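Local atomic coordinates of uncharacterized ATP-binding protein MJ1010 (Methanocaldococcus jannaschii DSM 2661, PDB entry 3BJO), a protein that is of unknown function but probably binds ATP, its C-terminal domain belonging to a family of the helix-turn-helix clan. Residues F22-I35 with K67-L79. Numbering follows the deposited sequence.
Sequences FLSNLDYIKPKVNI and KAVYVYLVKKNIL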
loop_
_atom_site.group_PDB
_atom_site.type_symbol
_atom_site.label_atom_id
_atom_site.label_comp_id
_atom_site.label_asym_id
_atom_site.label_seq_id
_atom_site.Cartn_x
_atom_site.Cartn_y
_atom_site.Cartn_z
ATOM N N PHE A 22 6.046 -6.600 4.343
ATOM C CA PHE A 22 4.792 -6.831 3.606
ATOM C C PHE A 22 5.086 -7.365 2.206
ATOM O O PHE A 22 4.459 -8.335 1.729
ATOM C CB PHE A 22 3.969 -5.511 3.494
ATOM C CG PHE A 22 2.821 -5.577 2.485
ATOM C CD1 PHE A 22 1.641 -6.269 2.781
ATOM C CD2 PHE A 22 2.943 -4.986 1.254
ATOM C CE1 PHE A 22 0.611 -6.320 1.884
ATOM C CE2 PHE A 22 1.910 -5.058 0.297
ATOM C CZ PHE A 22 0.732 -5.713 0.635
ATOM N N LEU A 23 6.005 -6.690 1.524
ATOM C CA LEU A 23 6.236 -6.962 0.112
ATOM C C LEU A 23 7.034 -8.271 -0.023
ATOM O O LEU A 23 6.753 -9.077 -0.901
ATOM C CB LEU A 23 7.021 -5.803 -0.505
ATOM C CG LEU A 23 6.278 -4.484 -0.714
ATOM C CD1 LEU A 23 7.241 -3.469 -1.321
ATOM C CD2 LEU A 23 5.098 -4.756 -1.647
ATOM N N SER A 24 7.990 -8.497 0.878
ATOM C CA SER A 24 8.782 -9.742 0.834
ATOM C C SER A 24 7.923 -10.979 1.091
ATOM O O SER A 24 8.189 -12.053 0.559
ATOM C CB SER A 24 9.927 -9.702 1.831
ATOM O OG SER A 24 10.865 -8.727 1.431
ATOM N N ASN A 25 6.874 -10.818 1.873
ATOM C CA ASN A 25 5.960 -11.932 2.202
ATOM C C ASN A 25 5.249 -12.390 0.945
ATOM O O ASN A 25 4.672 -13.466 0.904
ATOM C CB ASN A 25 4.891 -11.420 3.170
ATOM C CG ASN A 25 3.919 -12.511 3.613
ATOM O OD1 ASN A 25 4.320 -13.537 4.212
ATOM N ND2 ASN A 25 2.632 -12.296 3.334
ATOM N N LEU A 26 5.239 -11.532 -0.068
ATOM C CA LEU A 26 4.559 -11.896 -1.349
ATOM C C LEU A 26 5.421 -12.709 -2.282
ATOM O O LEU A 26 4.938 -13.138 -3.350
ATOM C CB LEU A 26 4.053 -10.658 -2.080
ATOM C CG LEU A 26 3.161 -9.727 -1.262
ATOM C CD1 LEU A 26 2.933 -8.448 -2.156
ATOM C CD2 LEU A 26 1.850 -10.452 -0.924
ATOM N N ASP A 27 6.688 -12.924 -1.938
ATOM C CA ASP A 27 7.581 -13.660 -2.849
ATOM C C ASP A 27 7.106 -15.050 -3.180
ATOM O O ASP A 27 7.261 -15.485 -4.305
ATOM C CB ASP A 27 9.020 -13.764 -2.293
ATOM C CG ASP A 27 9.725 -12.404 -2.186
ATOM O OD1 ASP A 27 9.242 -11.398 -2.758
ATOM O OD2 ASP A 27 10.747 -12.338 -1.489
ATOM N N TYR A 28 6.604 -15.788 -2.188
ATOM C CA TYR A 28 6.202 -17.196 -2.383
ATOM C C TYR A 28 4.715 -17.408 -2.113
ATOM O O TYR A 28 4.289 -18.513 -1.886
ATOM C CB TYR A 28 7.088 -18.147 -1.530
ATOM C CG TYR A 28 8.531 -17.810 -1.760
ATOM C CD1 TYR A 28 9.118 -17.996 -3.012
ATOM C CD2 TYR A 28 9.277 -17.206 -0.766
ATOM C CE1 TYR A 28 10.464 -17.606 -3.244
ATOM C CE2 TYR A 28 10.607 -16.836 -0.976
ATOM C CZ TYR A 28 11.184 -16.992 -2.211
ATOM O OH TYR A 28 12.494 -16.562 -2.388
ATOM N N ILE A 29 3.948 -16.327 -2.130
ATOM C CA ILE A 29 2.518 -16.355 -1.804
ATOM C C ILE A 29 1.753 -15.544 -2.848
ATOM O O ILE A 29 2.159 -14.396 -3.187
ATOM C CB ILE A 29 2.266 -15.824 -0.319
ATOM C CG1 ILE A 29 2.738 -16.881 0.698
ATOM C CG2 ILE A 29 0.788 -15.378 -0.087
ATOM C CD1 ILE A 29 2.913 -16.379 2.176
ATOM N N LYS A 30 0.678 -16.131 -3.396
ATOM C CA LYS A 30 -0.282 -15.362 -4.191
ATOM C C LYS A 30 -1.543 -15.181 -3.351
ATOM O O LYS A 30 -2.345 -16.128 -3.227
ATOM C CB LYS A 30 -0.638 -16.093 -5.475
ATOM C CG LYS A 30 0.495 -16.335 -6.427
ATOM C CD LYS A 30 -0.023 -17.237 -7.566
ATOM C CE LYS A 30 0.951 -17.321 -8.752
ATOM N NZ LYS A 30 2.354 -17.737 -8.379
ATOM N N PRO A 31 -1.735 -13.969 -2.758
ATOM C CA PRO A 31 -2.882 -13.831 -1.850
ATOM C C PRO A 31 -4.185 -14.199 -2.540
ATOM O O PRO A 31 -4.378 -13.922 -3.738
ATOM C CB PRO A 31 -2.889 -12.334 -1.499
ATOM C CG PRO A 31 -1.409 -11.899 -1.690
ATOM C CD PRO A 31 -0.938 -12.722 -2.857
ATOM N N LYS A 32 -5.065 -14.817 -1.769
ATOM C CA LYS A 32 -6.441 -15.058 -2.198
ATOM C C LYS A 32 -7.314 -14.041 -1.478
ATOM O O LYS A 32 -7.368 -13.995 -0.251
ATOM C CB LYS A 32 -6.836 -16.511 -1.914
ATOM C CG LYS A 32 -6.322 -17.508 -3.011
ATOM C CD LYS A 32 -6.130 -18.940 -2.453
ATOM C CE LYS A 32 -5.072 -19.751 -3.304
ATOM N NZ LYS A 32 -3.741 -18.991 -3.631
ATOM N N VAL A 33 -7.926 -13.162 -2.256
ATOM C CA VAL A 33 -8.747 -12.046 -1.770
ATOM C C VAL A 33 -10.242 -12.393 -1.825
ATOM O O VAL A 33 -10.772 -12.776 -2.872
ATOM C CB VAL A 33 -8.507 -10.779 -2.674
ATOM C CG1 VAL A 33 -9.061 -9.529 -2.008
ATOM C CG2 VAL A 33 -7.004 -10.599 -2.986
ATOM N N ASN A 34 -10.912 -12.234 -0.694
ATOM C CA ASN A 34 -12.358 -12.466 -0.560
ATOM C C ASN A 34 -13.145 -11.183 -0.823
ATOM O O ASN A 34 -12.931 -10.170 -0.147
ATOM C CB ASN A 34 -12.682 -12.961 0.866
ATOM C CG ASN A 34 -12.182 -14.384 1.131
ATOM O OD1 ASN A 34 -11.611 -15.039 0.254
ATOM N ND2 ASN A 34 -12.424 -14.875 2.335
ATOM N N ILE A 35 -14.018 -11.212 -1.824
ATOM C CA ILE A 35 -14.915 -10.087 -2.090
ATOM C C ILE A 35 -16.323 -10.668 -2.208
ATOM O O ILE A 35 -16.738 -11.164 -3.283
ATOM C CB ILE A 35 -14.503 -9.269 -3.363
ATOM C CG1 ILE A 35 -13.093 -8.688 -3.197
ATOM C CG2 ILE A 35 -15.529 -8.146 -3.632
ATOM C CD1 ILE A 35 -12.487 -8.253 -4.475
ATOM N N LYS A 67 -9.863 -4.144 -8.528
ATOM C CA LYS A 67 -10.536 -4.151 -7.275
ATOM C C LYS A 67 -9.912 -5.177 -6.335
ATOM O O LYS A 67 -9.636 -4.840 -5.206
ATOM C CB LYS A 67 -12.064 -4.316 -7.427
ATOM C CG LYS A 67 -12.799 -4.274 -6.044
ATOM C CD LYS A 67 -14.318 -4.205 -6.194
ATOM C CE LYS A 67 -14.979 -4.033 -4.816
ATOM N NZ LYS A 67 -16.443 -4.101 -4.901
ATOM N N ALA A 68 -9.632 -6.389 -6.813
ATOM C CA ALA A 68 -9.057 -7.417 -5.938
ATOM C C ALA A 68 -7.767 -6.917 -5.339
ATOM O O ALA A 68 -7.504 -7.154 -4.173
ATOM C CB ALA A 68 -8.781 -8.687 -6.705
ATOM N N VAL A 69 -6.969 -6.225 -6.166
ATOM C CA VAL A 69 -5.667 -5.682 -5.715
ATOM C C VAL A 69 -5.853 -4.575 -4.675
ATOM O O VAL A 69 -5.260 -4.621 -3.598
ATOM C CB VAL A 69 -4.792 -5.169 -6.884
ATOM C CG1 VAL A 69 -3.501 -4.493 -6.305
ATOM C CG2 VAL A 69 -4.461 -6.285 -7.851
ATOM N N TYR A 70 -6.697 -3.576 -4.952
ATOM C CA TYR A 70 -6.805 -2.531 -3.943
ATOM C C TYR A 70 -7.572 -2.966 -2.683
ATOM O O TYR A 70 -7.308 -2.440 -1.593
ATOM C CB TYR A 70 -7.257 -1.166 -4.527
ATOM C CG TYR A 70 -8.720 -1.044 -4.992
ATOM C CD1 TYR A 70 -9.039 -0.902 -6.364
ATOM C CD2 TYR A 70 -9.741 -1.016 -4.071
ATOM C CE1 TYR A 70 -10.384 -0.756 -6.779
ATOM C CE2 TYR A 70 -11.067 -0.872 -4.454
ATOM C CZ TYR A 70 -11.380 -0.754 -5.797
ATOM O OH TYR A 70 -12.687 -0.653 -6.120
ATOM N N VAL A 71 -8.541 -3.883 -2.816
ATOM C CA VAL A 71 -9.193 -4.462 -1.614
ATOM C C VAL A 71 -8.153 -5.139 -0.690
ATOM O O VAL A 71 -8.191 -4.971 0.533
ATOM C CB VAL A 71 -10.300 -5.441 -1.971
ATOM C CG1 VAL A 71 -10.662 -6.361 -0.759
ATOM C CG2 VAL A 71 -11.542 -4.664 -2.427
ATOM N N TYR A 72 -7.225 -5.894 -1.286
ATOM C CA TYR A 72 -6.151 -6.512 -0.501
ATOM C C TYR A 72 -5.340 -5.425 0.204
ATOM O O TYR A 72 -5.053 -5.540 1.388
ATOM C CB TYR A 72 -5.268 -7.401 -1.418
ATOM C CG TYR A 72 -4.078 -8.067 -0.730
ATOM C CD1 TYR A 72 -4.248 -9.171 0.097
ATOM C CD2 TYR A 72 -2.790 -7.569 -0.895
ATOM C CE1 TYR A 72 -3.130 -9.778 0.748
ATOM C CE2 TYR A 72 -1.688 -8.157 -0.253
ATOM C CZ TYR A 72 -1.881 -9.254 0.555
ATOM O OH TYR A 72 -0.795 -9.791 1.187
ATOM N N LEU A 73 -4.998 -4.351 -0.522
ATOM C CA LEU A 73 -4.101 -3.310 0.012
ATOM C C LEU A 73 -4.796 -2.471 1.107
ATOM O O LEU A 73 -4.151 -1.945 2.001
ATOM C CB LEU A 73 -3.635 -2.392 -1.124
ATOM C CG LEU A 73 -2.651 -2.995 -2.156
ATOM C CD1 LEU A 73 -2.475 -2.054 -3.361
ATOM C CD2 LEU A 73 -1.313 -3.189 -1.493
ATOM N N VAL A 74 -6.125 -2.368 1.025
ATOM C CA VAL A 74 -6.909 -1.758 2.090
ATOM C C VAL A 74 -6.984 -2.717 3.279
ATOM O O VAL A 74 -6.732 -2.322 4.395
ATOM C CB VAL A 74 -8.329 -1.316 1.590
ATOM C CG1 VAL A 74 -9.193 -0.765 2.785
ATOM C CG2 VAL A 74 -8.170 -0.255 0.500
ATOM N N LYS A 75 -7.315 -3.983 3.027
ATOM C CA LYS A 75 -7.425 -4.979 4.097
ATOM C C LYS A 75 -6.140 -4.975 4.911
ATOM O O LYS A 75 -6.161 -5.064 6.147
ATOM C CB LYS A 75 -7.639 -6.366 3.505
ATOM C CG LYS A 75 -7.896 -7.479 4.526
ATOM C CD LYS A 75 -7.387 -8.849 3.999
ATOM C CE LYS A 75 -7.353 -9.933 5.129
ATOM N NZ LYS A 75 -6.378 -9.590 6.232
ATOM N N LYS A 76 -5.025 -4.856 4.190
ATOM C CA LYS A 76 -3.692 -4.912 4.780
ATOM C C LYS A 76 -3.163 -3.596 5.329
ATOM O O LYS A 76 -1.972 -3.499 5.631
ATOM C CB LYS A 76 -2.700 -5.505 3.759
ATOM C CG LYS A 76 -2.993 -6.963 3.420
ATOM C CD LYS A 76 -2.649 -7.933 4.566
ATOM C CE LYS A 76 -3.341 -9.288 4.394
ATOM N NZ LYS A 76 -3.041 -10.312 5.529
ATOM N N ASN A 77 -4.046 -2.599 5.447
ATOM C CA ASN A 77 -3.745 -1.282 5.995
ATOM C C ASN A 77 -2.650 -0.518 5.310
ATOM O O ASN A 77 -1.928 0.239 5.956
ATOM C CB ASN A 77 -3.436 -1.376 7.495
ATOM C CG ASN A 77 -4.514 -2.088 8.232
ATOM O OD1 ASN A 77 -5.668 -1.655 8.232
ATOM N ND2 ASN A 77 -4.160 -3.211 8.843
ATOM N N ILE A 78 -2.524 -0.717 4.002
ATOM C CA ILE A 78 -1.569 0.046 3.209
ATOM C C ILE A 78 -2.254 1.292 2.663
ATOM O O ILE A 78 -1.645 2.358 2.599
ATOM C CB ILE A 78 -0.966 -0.799 2.016
ATOM C CG1 ILE A 78 -0.427 -2.172 2.495
ATOM C CG2 ILE A 78 0.123 -0.007 1.284
ATOM C CD1 ILE A 78 0.678 -2.123 3.538
ATOM N N LEU A 79 -3.511 1.140 2.240
ATOM C CA LEU A 79 -4.253 2.190 1.539
ATOM C C LEU A 79 -5.589 2.421 2.235
ATOM O O LEU A 79 -6.079 1.529 2.904
ATOM C CB LEU A 79 -4.510 1.716 0.106
ATOM C CG LEU A 79 -3.545 2.090 -1.045
ATOM C CD1 LEU A 79 -2.134 2.418 -0.707
ATOM C CD2 LEU A 79 -3.612 1.111 -2.169
HETATM O O HOH W 1 2.012 -9.615 2.090
#
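Tyr-72 reaches out from helix 67-75 into the bend formed by residues 22-35, where Phe-22, Leu-26 and Pro-31 gather round its ring. Pro-31 lies over one face, its CG 3.9 Å from the centroid of the Tyr-72 ring in a CH-pi contact and its CB 3.4 Å from Tyr-72 CE1. CG of Lys-76, just past the helix, lies over the opposite face, offset toward the rim, and the ring is held between the two. Phe-22 and Tyr-72 approach head-on and meet at their borders without stacking: CZ of Phe-22 stands 3.6 Å from CE2 of Tyr-72, the planes inclined at 31°. One face of Phe-22 is taken by Ile-78, whose CD1 sits 4.2 Å from the centroid of that ring, almost on its normal, while CD2 of Leu-73 touches CZ.

No direct hydrogen bond joins the segments; one water does. It donates to Phe-22 O (2.8 Å), accepts from Asn-25 ND2 and bonds to the hydroxyl of Tyr-72, which also lies against CD2 of Leu-26. CG anti to the backbone N (chi1 178°) swings the tyrosine ring toward the 22-35 bend, bringing OH to this water. A leucine in place of Tyr-72 would probably leave the water without its partner on the helix and strip Pro-31 of the ring it packs on.

Farther along, Val-33 rests CG1 on Val-71 CG1 (3.8 Å) and on the carbonyl of Ala-68, and Ile-35 lays CD1 against Ala-68 CA. At the C-terminal end of the helix, a Schellman motif with Asn-77 at C-prime turns Ile-78 back toward Phe-22.

Strand 32-35 crosses helix 67-75 nearly at a right angle (94°), 8.5 Å between axes. It forms an antiparallel hairpin with strand 38-41; Ile-42 touches Val-33 and Tyr-72, and helix 44-52 packs against Leu-26 and Val-69. The contact joins the end of the long helix 3-24 and this hairpin to helix 67-75.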